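Local coordinates for protein N-alpha-acetyltransferase 35, NatC auxiliary subunit (Saccharomyces cerevisiae, PDB 6YGA) that serves as the auxiliary subunit of the yeast NatC N-terminal acetyltransferase, which acetylates the N-terminal Met of the L-A virus Gag protein, at residues D94-C99 and L153-L158; I101-L104 and T109-T112; Q411-Q416 and L444-E449; W438-K443 and G596-P601. All coordinates share one frame; numbering follows the deposited sequence.

Contact 1 of 4, residues D94-C99 and L153-L158; sequences DRLLRC and LGVCYL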
loop_
_atom_site.group_PDB
_atom_site.type_symbol
_atom_site.label_atom_id
_atom_site.label_comp_id
_atom_site.label_asym_id
_atom_site.label_seq_id
_atom_site.Cartn_x
_atom_site.Cartn_y
_atom_site.Cartn_z
ATOM N N ASP B 94 3.557 3.500 -29.808
ATOM C CA ASP B 94 2.584 2.619 -29.171
ATOM C C ASP B 94 3.152 1.974 -27.915
ATOM O O ASP B 94 2.511 1.979 -26.858
ATOM C CB ASP B 94 2.123 1.550 -30.157
ATOM C CG ASP B 94 1.460 0.381 -29.470
ATOM O OD1 ASP B 94 0.388 0.579 -28.864
ATOM O OD2 ASP B 94 2.014 -0.735 -29.534
ATOM N N ARG B 95 4.356 1.405 -28.011
ATOM C CA ARG B 95 4.941 0.734 -26.855
ATOM C C ARG B 95 5.230 1.723 -25.733
ATOM O O ARG B 95 5.091 1.388 -24.550
ATOM C CB ARG B 95 6.211 -0.012 -27.264
ATOM C CG ARG B 95 7.003 -0.557 -26.090
ATOM C CD ARG B 95 7.819 -1.772 -26.479
ATOM N NE ARG B 95 8.600 -2.260 -25.350
ATOM C CZ ARG B 95 9.249 -3.420 -25.330
ATOM N NH1 ARG B 95 9.210 -4.224 -26.383
ATOM N NH2 ARG B 95 9.934 -3.776 -24.253
ATOM N N LEU B 96 5.621 2.949 -26.082
ATOM C CA LEU B 96 5.863 3.960 -25.058
ATOM C C LEU B 96 4.586 4.281 -24.288
ATOM O O LEU B 96 4.618 4.432 -23.061
ATOM C CB LEU B 96 6.445 5.219 -25.695
ATOM C CG LEU B 96 6.699 6.390 -24.743
ATOM C CD1 LEU B 96 7.745 6.028 -23.699
ATOM C CD2 LEU B 96 7.112 7.626 -25.520
ATOM N N LEU B 97 3.452 4.383 -24.987
ATOM C CA LEU B 97 2.186 4.634 -24.304
ATOM C C LEU B 97 1.791 3.459 -23.419
ATOM O O LEU B 97 1.272 3.658 -22.313
ATOM C CB LEU B 97 1.080 4.932 -25.316
ATOM C CG LEU B 97 1.061 6.348 -25.893
ATOM C CD1 LEU B 97 -0.204 6.586 -26.707
ATOM C CD2 LEU B 97 1.184 7.372 -24.778
ATOM N N ARG B 98 2.016 2.229 -23.883
ATOM C CA ARG B 98 1.723 1.081 -23.032
ATOM C C ARG B 98 2.739 0.959 -21.903
ATOM O O ARG B 98 2.431 0.376 -20.856
ATOM C CB ARG B 98 1.657 -0.199 -23.865
ATOM C CG ARG B 98 0.410 -0.273 -24.739
ATOM C CD ARG B 98 0.343 -1.531 -25.594
ATOM N NE ARG B 98 1.466 -1.646 -26.518
ATOM C CZ ARG B 98 2.380 -2.610 -26.466
ATOM N NH1 ARG B 98 2.301 -3.552 -25.535
ATOM N NH2 ARG B 98 3.368 -2.636 -27.349
ATOM N N CYS B 99 3.944 1.510 -22.085
ATOM C CA CYS B 99 4.867 1.630 -20.961
ATOM C C CYS B 99 4.324 2.595 -19.913
ATOM O O CYS B 99 4.511 2.383 -18.709
ATOM C CB CYS B 99 6.245 2.081 -21.449
ATOM S SG CYS B 99 7.258 0.774 -22.185
ATOM N N LEU B 153 8.509 14.137 -26.157
ATOM C CA LEU B 153 8.381 15.349 -25.355
ATOM C C LEU B 153 7.079 15.353 -24.565
ATOM O O LEU B 153 7.038 15.831 -23.425
ATOM C CB LEU B 153 8.471 16.581 -26.253
ATOM C CG LEU B 153 8.503 17.931 -25.539
ATOM C CD1 LEU B 153 9.698 18.010 -24.602
ATOM C CD2 LEU B 153 8.532 19.066 -26.552
ATOM N N GLY B 154 6.003 14.827 -25.153
ATOM C CA GLY B 154 4.736 14.784 -24.441
ATOM C C GLY B 154 4.780 13.865 -23.237
ATOM O O GLY B 154 4.320 14.221 -22.149
ATOM N N VAL B 155 5.341 12.668 -23.417
ATOM C CA VAL B 155 5.464 11.731 -22.304
ATOM C C VAL B 155 6.426 12.272 -21.251
ATOM O O VAL B 155 6.182 12.139 -20.046
ATOM C CB VAL B 155 5.894 10.346 -22.823
ATOM C CG1 VAL B 155 6.125 9.386 -21.668
ATOM C CG2 VAL B 155 4.840 9.790 -23.768
ATOM N N CYS B 156 7.527 12.896 -21.680
ATOM C CA CYS B 156 8.451 13.485 -20.714
ATOM C C CYS B 156 7.784 14.616 -19.943
ATOM O O CYS B 156 8.059 14.812 -18.752
ATOM C CB CYS B 156 9.716 13.985 -21.412
ATOM S SG CYS B 156 10.862 12.692 -21.944
ATOM N N TYR B 157 6.902 15.372 -20.603
ATOM C CA TYR B 157 6.127 16.382 -19.891
ATOM C C TYR B 157 5.184 15.733 -18.886
ATOM O O TYR B 157 4.937 16.284 -17.808
ATOM C CB TYR B 157 5.343 17.249 -20.880
ATOM C CG TYR B 157 4.696 18.457 -20.238
ATOM C CD1 TYR B 157 5.383 19.660 -20.131
ATOM C CD2 TYR B 157 3.404 18.393 -19.732
ATOM C CE1 TYR B 157 4.801 20.766 -19.540
ATOM C CE2 TYR B 157 2.813 19.494 -19.140
ATOM C CZ TYR B 157 3.517 20.676 -19.048
ATOM O OH TYR B 157 2.933 21.772 -18.457
ATOM N N LEU B 158 4.656 14.552 -19.221
ATOM C CA LEU B 158 3.756 13.853 -18.309
ATOM C C LEU B 158 4.478 13.429 -17.037
ATOM O O LEU B 158 4.003 13.687 -15.925
ATOM C CB LEU B 158 3.143 12.638 -19.005
ATOM C CG LEU B 158 2.247 11.753 -18.139
ATOM C CD1 LEU B 158 0.935 12.459 -17.813
ATOM C CD2 LEU B 158 1.995 10.418 -18.820
#
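Leu96 and Leu97 on helix 85-104 both lean on Val155 of helix 142-167, and these three buried side chains make up the touch between residues 94-99 and 153-158. At the start of the first segment, Asp94 is occupied with its own helix: its carboxylate is held by Arg98 one turn further on, and OD1 also hydrogen-bonds the hydroxyl of Tyr297. Two residues on, Leu96 makes the closest approach. Its CG lies anti to the backbone N (chi1 178°), which sends the branch out toward the partner helix, and it meets Val155 tip to tip, with Leu96 CD2 3.6 Å from Val155 CG2. Leu96 CG lies 4.0 Å from that same methyl. This is plain packing between two helices of the Mak10 family region; helix 118-129 touches Leu96 through Thr120. Leu97 sits nearest Val155 along the backbone, with 8.1 Å between their CA atoms, yet its side chain gives only a looser touch, CD2 to Val155 CG2 at 4.5 Å. Leu97 also packs on Ile223 and Ile227 of helix 215-231. Arg98 then turns back to Asp94, gripping it side-on: NE and NH2 each reach OD2 at 3.2 Å, from the same face and about 40° out of the carboxylate plane. The remaining nitrogen, NH1, bonds Pro294 O. Cys99 ends the segment with its backbone N hydrogen-bonded to Arg95 O at 2.7 Å.

Contact 2 of 4, residues I101-L104 and T109-T112; sequences ISWL and TLPT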
loop_
_atom_site.group_PDB
_atom_site.type_symbol
_atom_site.label_atom_id
_atom_site.label_comp_id
_atom_site.label_asym_id
_atom_site.label_seq_id
_atom_site.Cartn_x
_atom_site.Cartn_y
_atom_site.Cartn_z
ATOM N N ILE B 101 1.161 3.003 -19.239
ATOM C CA ILE B 101 0.120 2.257 -18.536
ATOM C C ILE B 101 0.740 1.277 -17.546
ATOM O O ILE B 101 0.310 1.180 -16.391
ATOM C CB ILE B 101 -0.795 1.539 -19.545
ATOM C CG1 ILE B 101 -1.523 2.556 -20.430
ATOM C CG2 ILE B 101 -1.791 0.640 -18.827
ATOM C CD1 ILE B 101 -2.279 1.935 -21.593
ATOM N N SER B 102 1.763 0.536 -17.985
ATOM C CA SER B 102 2.433 -0.415 -17.102
ATOM C C SER B 102 3.009 0.282 -15.874
ATOM O O SER B 102 3.006 -0.277 -14.770
ATOM C CB SER B 102 3.531 -1.149 -17.874
ATOM O OG SER B 102 4.164 -2.140 -17.085
ATOM N N TRP B 103 3.496 1.513 -16.049
ATOM C CA TRP B 103 4.084 2.265 -14.946
ATOM C C TRP B 103 3.026 2.674 -13.924
ATOM O O TRP B 103 3.181 2.423 -12.723
ATOM C CB TRP B 103 4.811 3.490 -15.507
ATOM C CG TRP B 103 5.283 4.484 -14.494
ATOM C CD1 TRP B 103 5.757 4.223 -13.243
ATOM C CD2 TRP B 103 5.325 5.908 -14.652
ATOM N NE1 TRP B 103 6.092 5.397 -12.609
ATOM C CE2 TRP B 103 5.836 6.445 -13.454
ATOM C CE3 TRP B 103 4.979 6.780 -15.689
ATOM C CZ2 TRP B 103 6.010 7.811 -13.264
ATOM C CZ3 TRP B 103 5.154 8.136 -15.500
ATOM C CH2 TRP B 103 5.664 8.640 -14.297
ATOM N N LEU B 104 1.936 3.291 -14.383
ATOM C CA LEU B 104 0.939 3.874 -13.491
ATOM C C LEU B 104 -0.175 2.897 -13.125
ATOM O O LEU B 104 -0.559 2.808 -11.954
ATOM C CB LEU B 104 0.343 5.130 -14.133
ATOM C CG LEU B 104 1.357 6.177 -14.598
ATOM C CD1 LEU B 104 0.678 7.290 -15.383
ATOM C CD2 LEU B 104 2.110 6.745 -13.411
ATOM N N THR B 109 8.080 -0.152 -12.240
ATOM C CA THR B 109 9.071 0.876 -11.965
ATOM C C THR B 109 9.271 1.779 -13.174
ATOM O O THR B 109 9.119 1.366 -14.327
ATOM C CB THR B 109 10.408 0.250 -11.569
ATOM O OG1 THR B 109 10.830 -0.662 -12.590
ATOM C CG2 THR B 109 10.286 -0.492 -10.250
ATOM N N LEU B 110 9.614 3.032 -12.890
ATOM C CA LEU B 110 9.916 3.977 -13.959
ATOM C C LEU B 110 11.136 3.579 -14.785
ATOM O O LEU B 110 11.087 3.746 -16.017
ATOM C CB LEU B 110 10.077 5.380 -13.358
ATOM C CG LEU B 110 10.243 6.568 -14.305
ATOM C CD1 LEU B 110 9.070 6.670 -15.265
ATOM C CD2 LEU B 110 10.396 7.855 -13.509
ATOM N N PRO B 111 12.233 3.061 -14.213
ATOM C CA PRO B 111 13.354 2.648 -15.075
ATOM C C PRO B 111 13.005 1.553 -16.072
ATOM O O PRO B 111 13.640 1.478 -17.131
ATOM C CB PRO B 111 14.411 2.174 -14.068
ATOM C CG PRO B 111 14.111 2.920 -12.831
ATOM C CD PRO B 111 12.614 3.013 -12.787
ATOM N N THR B 112 12.024 0.699 -15.780
ATOM C CA THR B 112 11.681 -0.397 -16.680
ATOM C C THR B 112 10.541 -0.059 -17.632
ATOM O O THR B 112 10.179 -0.904 -18.459
ATOM C CB THR B 112 11.312 -1.655 -15.884
ATOM O OG1 THR B 112 10.202 -1.375 -15.024
ATOM C CG2 THR B 112 12.495 -2.134 -15.053
#
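Where helix 85-104 runs out, the chain doubles back so that Trp103 and Thr109 bring their CA atoms within 6.0 Å of each other, and the side chain of Leu110 comes to rest on the indole. Trp103 and Leu110 lie side by side and point the same way, each with CG anti to its own backbone N (chi1 171° for the tryptophan). The contact is a CH-pi one: Leu110 CD1 stands 3.7 Å from the centroid of the six-membered ring of Trp103, only 11° off the ring normal, with Trp103 CE2 as its nearest atom. On the opposite face Leu104 CD2 sits 3.5 Å above the plane of the Trp103 ring. The indole is therefore clamped between a methyl of its sequence neighbour and a methyl from the returning loop. Its polar edge is satisfied as well, since Trp103 NE1 donates to Asn178 O. The side-chain oxygen of Asn178 accepts from Leu110 N, so one residue pins both partners. Around Leu110 the loop is tied to itself: Thr109 OG1 and Thr112 OG1 share a hydrogen bond of 2.6 Å, and Thr112 N makes a weak one to Thr109 O at 3.3 Å. The turn lies in the linker between helices 85-104 and 118-129, while Trp103, at the end of the first of these, packs on Thr159 and Val162 of helix 142-167, with Leu177 of a following loop beside it.

Contact 3 of 4, residues Q411-Q416 and L444-E449; sequences QGFNRQ and LSSMIE. With EDO (1,2-ethanediol), chain C.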
loop_
_atom_site.group_PDB
_atom_site.type_symbol
_atom_site.label_atom_id
_atom_site.label_comp_id
_atom_site.label_asym_id
_atom_site.label_seq_id
_atom_site.Cartn_x
_atom_site.Cartn_y
_atom_site.Cartn_z
ATOM N N GLN B 411 -4.822 1.530 7.687
ATOM C CA GLN B 411 -3.729 1.966 8.549
ATOM C C GLN B 411 -3.885 3.422 8.968
ATOM O O GLN B 411 -3.408 3.808 10.040
ATOM C CB GLN B 411 -2.390 1.748 7.846
ATOM C CG GLN B 411 -2.084 0.282 7.591
ATOM C CD GLN B 411 -0.998 0.068 6.554
ATOM O OE1 GLN B 411 -0.096 0.892 6.393
ATOM N NE2 GLN B 411 -1.085 -1.048 5.839
ATOM N N GLY B 412 -4.547 4.238 8.146
ATOM C CA GLY B 412 -4.753 5.627 8.510
ATOM C C GLY B 412 -5.605 5.800 9.751
ATOM O O GLY B 412 -5.491 6.808 10.453
ATOM N N PHE B 413 -6.462 4.821 10.049
ATOM C CA PHE B 413 -7.329 4.943 11.212
ATOM C C PHE B 413 -6.581 4.709 12.518
ATOM O O PHE B 413 -7.032 5.189 13.564
ATOM C CB PHE B 413 -8.513 3.982 11.094
ATOM C CG PHE B 413 -9.529 4.398 10.066
ATOM C CD1 PHE B 413 -10.347 5.497 10.281
ATOM C CD2 PHE B 413 -9.667 3.689 8.886
ATOM C CE1 PHE B 413 -11.285 5.879 9.333
ATOM C CE2 PHE B 413 -10.600 4.064 7.937
ATOM C CZ PHE B 413 -11.411 5.160 8.158
ATOM N N ASN B 414 -5.456 3.990 12.481
ATOM C CA ASN B 414 -4.632 3.819 13.675
ATOM C C ASN B 414 -4.269 5.165 14.291
ATOM O O ASN B 414 -4.395 5.366 15.505
ATOM C CB ASN B 414 -3.370 3.027 13.325
ATOM C CG ASN B 414 -3.563 1.533 13.457
ATOM O OD1 ASN B 414 -4.075 1.052 14.465
ATOM N ND2 ASN B 414 -3.148 0.788 12.438
ATOM N N ARG B 415 -3.838 6.110 13.458
ATOM C CA ARG B 415 -3.526 7.447 13.951
ATOM C C ARG B 415 -4.784 8.194 14.383
ATOM O O ARG B 415 -4.779 8.883 15.408
ATOM C CB ARG B 415 -2.770 8.228 12.874
ATOM C CG ARG B 415 -2.782 9.736 13.055
ATOM C CD ARG B 415 -1.988 10.431 11.957
ATOM N NE ARG B 415 -2.126 11.882 12.031
ATOM C CZ ARG B 415 -1.398 12.662 12.824
ATOM N NH1 ARG B 415 -0.476 12.129 13.614
ATOM N NH2 ARG B 415 -1.593 13.973 12.830
ATOM N N GLN B 416 -5.876 8.059 13.624
ATOM C CA GLN B 416 -7.060 8.875 13.888
ATOM C C GLN B 416 -7.701 8.538 15.230
ATOM O O GLN B 416 -8.128 9.443 15.957
ATOM C CB GLN B 416 -8.091 8.700 12.774
ATOM C CG GLN B 416 -7.709 9.285 11.428
ATOM C CD GLN B 416 -8.832 9.150 10.414
ATOM O OE1 GLN B 416 -10.011 9.208 10.766
ATOM N NE2 GLN B 416 -8.470 8.958 9.150
ATOM N N LEU B 444 -16.328 7.039 16.806
ATOM C CA LEU B 444 -16.972 5.732 16.898
ATOM C C LEU B 444 -17.250 5.151 15.513
ATOM O O LEU B 444 -17.127 3.938 15.308
ATOM C CB LEU B 444 -18.256 5.844 17.719
ATOM C CG LEU B 444 -18.924 4.527 18.117
ATOM C CD1 LEU B 444 -17.888 3.531 18.615
ATOM C CD2 LEU B 444 -19.981 4.774 19.182
ATOM N N SER B 445 -17.624 6.003 14.552
ATOM C CA SER B 445 -17.760 5.553 13.168
ATOM C C SER B 445 -16.422 5.083 12.611
ATOM O O SER B 445 -16.365 4.117 11.841
ATOM C CB SER B 445 -18.323 6.674 12.297
ATOM O OG SER B 445 -19.672 6.953 12.617
ATOM N N SER B 446 -15.335 5.761 12.981
ATOM C CA SER B 446 -14.019 5.343 12.514
ATOM C C SER B 446 -13.598 4.033 13.168
ATOM O O SER B 446 -12.967 3.190 12.521
ATOM C CB SER B 446 -12.988 6.439 12.784
ATOM O OG SER B 446 -13.239 7.584 11.989
HETATM N N MSE B 447 -13.938 3.842 14.439
HETATM C CA MSE B 447 -13.630 2.595 15.134
HETATM C C MSE B 447 -14.309 1.416 14.444
HETATM O O MSE B 447 -13.713 0.352 14.268
HETATM C CB MSE B 447 -14.067 2.660 16.601
HETATM C CG MSE B 447 -13.308 3.665 17.457
HETATM SE SE MSE B 447 -14.106 3.898 19.230
HETATM C CE MSE B 447 -13.589 2.209 20.052
ATOM N N ILE B 448 -15.569 1.623 14.055
ATOM C CA ILE B 448 -16.331 0.577 13.384
ATOM C C ILE B 448 -15.768 0.316 11.993
ATOM O O ILE B 448 -15.554 -0.836 11.596
ATOM C CB ILE B 448 -17.821 0.961 13.334
ATOM C CG1 ILE B 448 -18.425 0.932 14.743
ATOM C CG2 ILE B 448 -18.578 0.062 12.377
ATOM C CD1 ILE B 448 -19.783 1.597 14.843
ATOM N N GLU B 449 -15.514 1.386 11.233
ATOM C CA GLU B 449 -14.969 1.235 9.887
ATOM C C GLU B 449 -13.598 0.573 9.918
ATOM O O GLU B 449 -13.293 -0.285 9.081
ATOM C CB GLU B 449 -14.897 2.600 9.202
ATOM C CG GLU B 449 -14.259 2.586 7.819
ATOM C CD GLU B 449 -15.194 2.071 6.742
ATOM O OE1 GLU B 449 -16.386 1.840 7.037
ATOM O OE2 GLU B 449 -14.737 1.904 5.595
HETATM C C1 EDO C . -1.287 -1.738 16.339
HETATM O O1 EDO C . -2.318 -1.676 15.345
HETATM C C2 EDO C . -1.867 -1.525 17.732
HETATM O O2 EDO C . -2.450 -0.220 17.825
#
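Phe413 lays its ring across Ser446 and Glu449, joining helices 406-429 and 433-456, a consecutive antiparallel hairpin in the region assigned to TPR-like repeats. The two short segments approach to 10.0 Å between axes, with 146° between their directions. Leaning toward the partner helix, the phenylalanine takes Ser446 along one side: its CD1 is 3.8 Å from Ser446 CB and its CE1 is 3.7 Å from Ser446 OG, while Ser446 O lies over a ring face. At the far end of the ring, Phe413 CZ meets Glu449 CG at 3.9 Å. Phe413 and Glu449 cross obliquely, ring and carboxylate planes 60° apart, and it is the aliphatic CG that touches the ring, not the carboxylate. The glutamate chain bends at chi2 (78°), and OE2 accepts hydrogen bonds from the hydroxyls of Tyr721 and Tyr409, the latter also meeting the Phe413 ring edge-to-face. Gln416, one turn on from Phe413, brings OE1 near Ser446 OG, but each is bonded to another residue: OE1 to Trp420 NE1, and OG to Met442 O. On another side of helix 406-429, Gln411 packs on Arg140 of the N-alpha-acetyltransferase 30 subunit, and Asn414 OD1 receives a weak hydrogen bond, 3.4 Å long, from O1 of an ethanediol probably left by the crystallisation liquor.

Contact 4 of 4, residues W438-K443 and G596-P601; sequences WTYFMK and GVPELP. With EDO (1,2-ethanediol), chain D.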
loop_
_atom_site.group_PDB
_atom_site.type_symbol
_atom_site.label_atom_id
_atom_site.label_comp_id
_atom_site.label_asym_id
_atom_site.label_seq_id
_atom_site.Cartn_x
_atom_site.Cartn_y
_atom_site.Cartn_z
ATOM N N TRP B 438 -20.148 15.670 18.048
ATOM C CA TRP B 438 -19.747 15.380 16.674
ATOM C C TRP B 438 -18.428 14.619 16.627
ATOM O O TRP B 438 -18.257 13.712 15.803
ATOM C CB TRP B 438 -19.642 16.673 15.865
ATOM C CG TRP B 438 -19.235 16.448 14.439
ATOM C CD1 TRP B 438 -20.063 16.232 13.375
ATOM C CD2 TRP B 438 -17.899 16.411 13.920
ATOM N NE1 TRP B 438 -19.326 16.066 12.227
ATOM C CE2 TRP B 438 -17.995 16.171 12.535
ATOM C CE3 TRP B 438 -16.631 16.557 14.492
ATOM C CZ2 TRP B 438 -16.873 16.076 11.713
ATOM C CZ3 TRP B 438 -15.519 16.459 13.675
ATOM C CH2 TRP B 438 -15.647 16.223 12.301
ATOM N N THR B 439 -17.478 14.982 17.494
ATOM C CA THR B 439 -16.225 14.239 17.572
ATOM C C THR B 439 -16.476 12.785 17.950
ATOM O O THR B 439 -15.845 11.875 17.402
ATOM C CB THR B 439 -15.283 14.897 18.583
ATOM O OG1 THR B 439 -15.155 16.292 18.282
ATOM C CG2 THR B 439 -13.904 14.247 18.529
ATOM N N TYR B 440 -17.402 12.547 18.882
ATOM C CA TYR B 440 -17.707 11.178 19.281
ATOM C C TYR B 440 -18.278 10.384 18.115
ATOM O O TYR B 440 -17.916 9.218 17.912
ATOM C CB TYR B 440 -18.675 11.179 20.464
ATOM C CG TYR B 440 -19.011 9.802 20.984
ATOM C CD1 TYR B 440 -18.031 8.991 21.545
ATOM C CD2 TYR B 440 -20.310 9.319 20.928
ATOM C CE1 TYR B 440 -18.336 7.733 22.028
ATOM C CE2 TYR B 440 -20.625 8.067 21.408
ATOM C CZ TYR B 440 -19.637 7.277 21.956
ATOM O OH TYR B 440 -19.954 6.026 22.433
ATOM N N PHE B 441 -19.159 11.005 17.326
ATOM C CA PHE B 441 -19.720 10.323 16.164
ATOM C C PHE B 441 -18.630 9.912 15.182
ATOM O O PHE B 441 -18.648 8.790 14.662
ATOM C CB PHE B 441 -20.744 11.216 15.465
ATOM C CG PHE B 441 -21.081 10.758 14.078
ATOM C CD1 PHE B 441 -21.943 9.690 13.877
ATOM C CD2 PHE B 441 -20.524 11.384 12.975
ATOM C CE1 PHE B 441 -22.247 9.261 12.601
ATOM C CE2 PHE B 441 -20.823 10.958 11.697
ATOM C CZ PHE B 441 -21.686 9.896 11.508
HETATM N N MSE B 442 -17.685 10.804 14.908
HETATM C CA MSE B 442 -16.606 10.510 13.975
HETATM C C MSE B 442 -15.659 9.443 14.515
HETATM O O MSE B 442 -15.231 8.557 13.775
HETATM C CB MSE B 442 -15.828 11.781 13.647
HETATM C CG MSE B 442 -16.650 12.812 12.902
HETATM SE SE MSE B 442 -17.093 12.221 11.099
HETATM C CE MSE B 442 -15.289 12.244 10.363
ATOM N N LYS B 443 -15.331 9.528 15.805
ATOM C CA LYS B 443 -14.442 8.533 16.398
ATOM C C LYS B 443 -15.071 7.146 16.368
ATOM O O LYS B 443 -14.437 6.173 15.946
ATOM C CB LYS B 443 -14.088 8.926 17.831
ATOM C CG LYS B 443 -13.051 8.017 18.467
ATOM C CD LYS B 443 -12.869 8.331 19.935
ATOM C CE LYS B 443 -14.089 7.917 20.737
ATOM N NZ LYS B 443 -13.945 8.284 22.170
ATOM N N GLY B 596 -11.428 5.550 26.024
ATOM C CA GLY B 596 -12.204 5.461 27.244
ATOM C C GLY B 596 -13.673 5.170 27.028
ATOM O O GLY B 596 -14.264 4.362 27.752
ATOM N N VAL B 597 -14.283 5.825 26.042
ATOM C CA VAL B 597 -15.711 5.691 25.779
ATOM C C VAL B 597 -15.913 5.411 24.295
ATOM O O VAL B 597 -15.518 6.227 23.456
ATOM C CB VAL B 597 -16.503 6.936 26.199
ATOM C CG1 VAL B 597 -17.973 6.749 25.889
ATOM C CG2 VAL B 597 -16.304 7.208 27.681
ATOM N N PRO B 598 -16.503 4.268 23.912
ATOM C CA PRO B 598 -16.934 3.218 24.842
ATOM C C PRO B 598 -15.769 2.340 25.296
ATOM O O PRO B 598 -14.877 2.064 24.496
ATOM C CB PRO B 598 -17.944 2.399 24.018
ATOM C CG PRO B 598 -17.981 3.027 22.644
ATOM C CD PRO B 598 -16.774 3.897 22.516
ATOM N N GLU B 599 -15.781 1.910 26.555
ATOM C CA GLU B 599 -14.672 1.127 27.081
ATOM C C GLU B 599 -14.533 -0.194 26.332
ATOM O O GLU B 599 -15.522 -0.814 25.933
ATOM C CB GLU B 599 -14.870 0.859 28.574
ATOM C CG GLU B 599 -16.184 0.172 28.906
ATOM C CD GLU B 599 -16.197 -0.420 30.300
ATOM O OE1 GLU B 599 -15.202 -0.241 31.031
ATOM O OE2 GLU B 599 -17.201 -1.068 30.664
ATOM N N LEU B 600 -13.298 -0.614 26.137
ATOM C CA LEU B 600 -13.034 -1.927 25.576
ATOM C C LEU B 600 -13.464 -2.995 26.572
ATOM O O LEU B 600 -12.964 -3.004 27.705
ATOM C CB LEU B 600 -11.554 -2.071 25.246
ATOM C CG LEU B 600 -11.064 -3.473 24.884
ATOM C CD1 LEU B 600 -11.737 -3.972 23.618
ATOM C CD2 LEU B 600 -9.548 -3.476 24.735
ATOM N N PRO B 601 -14.383 -3.891 26.215
ATOM C CA PRO B 601 -14.777 -4.947 27.154
ATOM C C PRO B 601 -13.593 -5.819 27.540
ATOM O O PRO B 601 -12.699 -6.088 26.734
ATOM C CB PRO B 601 -15.827 -5.744 26.370
ATOM C CG PRO B 601 -16.360 -4.774 25.370
ATOM C CD PRO B 601 -15.187 -3.920 24.982
HETATM C C1 EDO D . -21.352 15.465 8.467
HETATM O O1 EDO D . -22.195 15.712 9.597
HETATM C C2 EDO D . -20.347 14.369 8.802
HETATM O O2 EDO D . -19.525 14.780 9.902
#
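Lys443 and Tyr440, one turn apart on helix 433-456, both converge on the carbonyl oxygen of Val597 in the loop ahead of helix 603-613. The firm side of the contact is the lysine. Its chain runs extended before bending at chi3 (70°), which lets NZ donate a hydrogen bond to Val597 O at 2.9 Å, with a C=O...N angle of 161°. The same buried ammonium forms a salt bridge with Asp421 and a hydrogen bond with Gln424, so it ties the loop to helix 406-429 as well. Tyr440 adds van der Waals contact: its ring edge faces Val597 O nearly in plane, with CE1 3.5 Å away, and its OH sits 3.6 Å from Pro598 CG. The peptide bond between Val597 and Pro598 is cis, and the proline ring lies obliquely against the tyrosine. Outward the packing thins: Val597 is solvent-exposed and offers CG1 to Tyr440 CE1 at 4.0 Å, crossing the ring at about a right angle. On another side of the helix, Trp438 NE1 donates to ethanediol O2 at 2.7 Å. Helix 465-506 borders helix and loop alike, its Phe482 meeting Tyr440 edge-to-face and its Tyr474 bonding Glu599 O, while Met442 packs on Leu395 and Trp398 of helix 386-402.

The four contacts form two pairs. Contacts 1 and 2 share helix 85-104, with centres 11 Å apart, and contact 2 is nested inside the loop that contact 1 closes. Contacts 3 and 4 share helix 433-456 and are also 11 Å apart, but they touch: Pro598 of contact 4 packs on contact 3, its CG 4.1 Å from Leu444 CD1 and its CD 4.2 Å from the selenium of Met447. Between the pairs there is no touch; contacts 2 and 3 come closest, about 18 Å between nearest atoms, while the centres of contacts 1 and 4 lie 50 Å apart. Of the four, contact 3 alone has a segment residue touching the N-alpha-acetyltransferase 30 subunit.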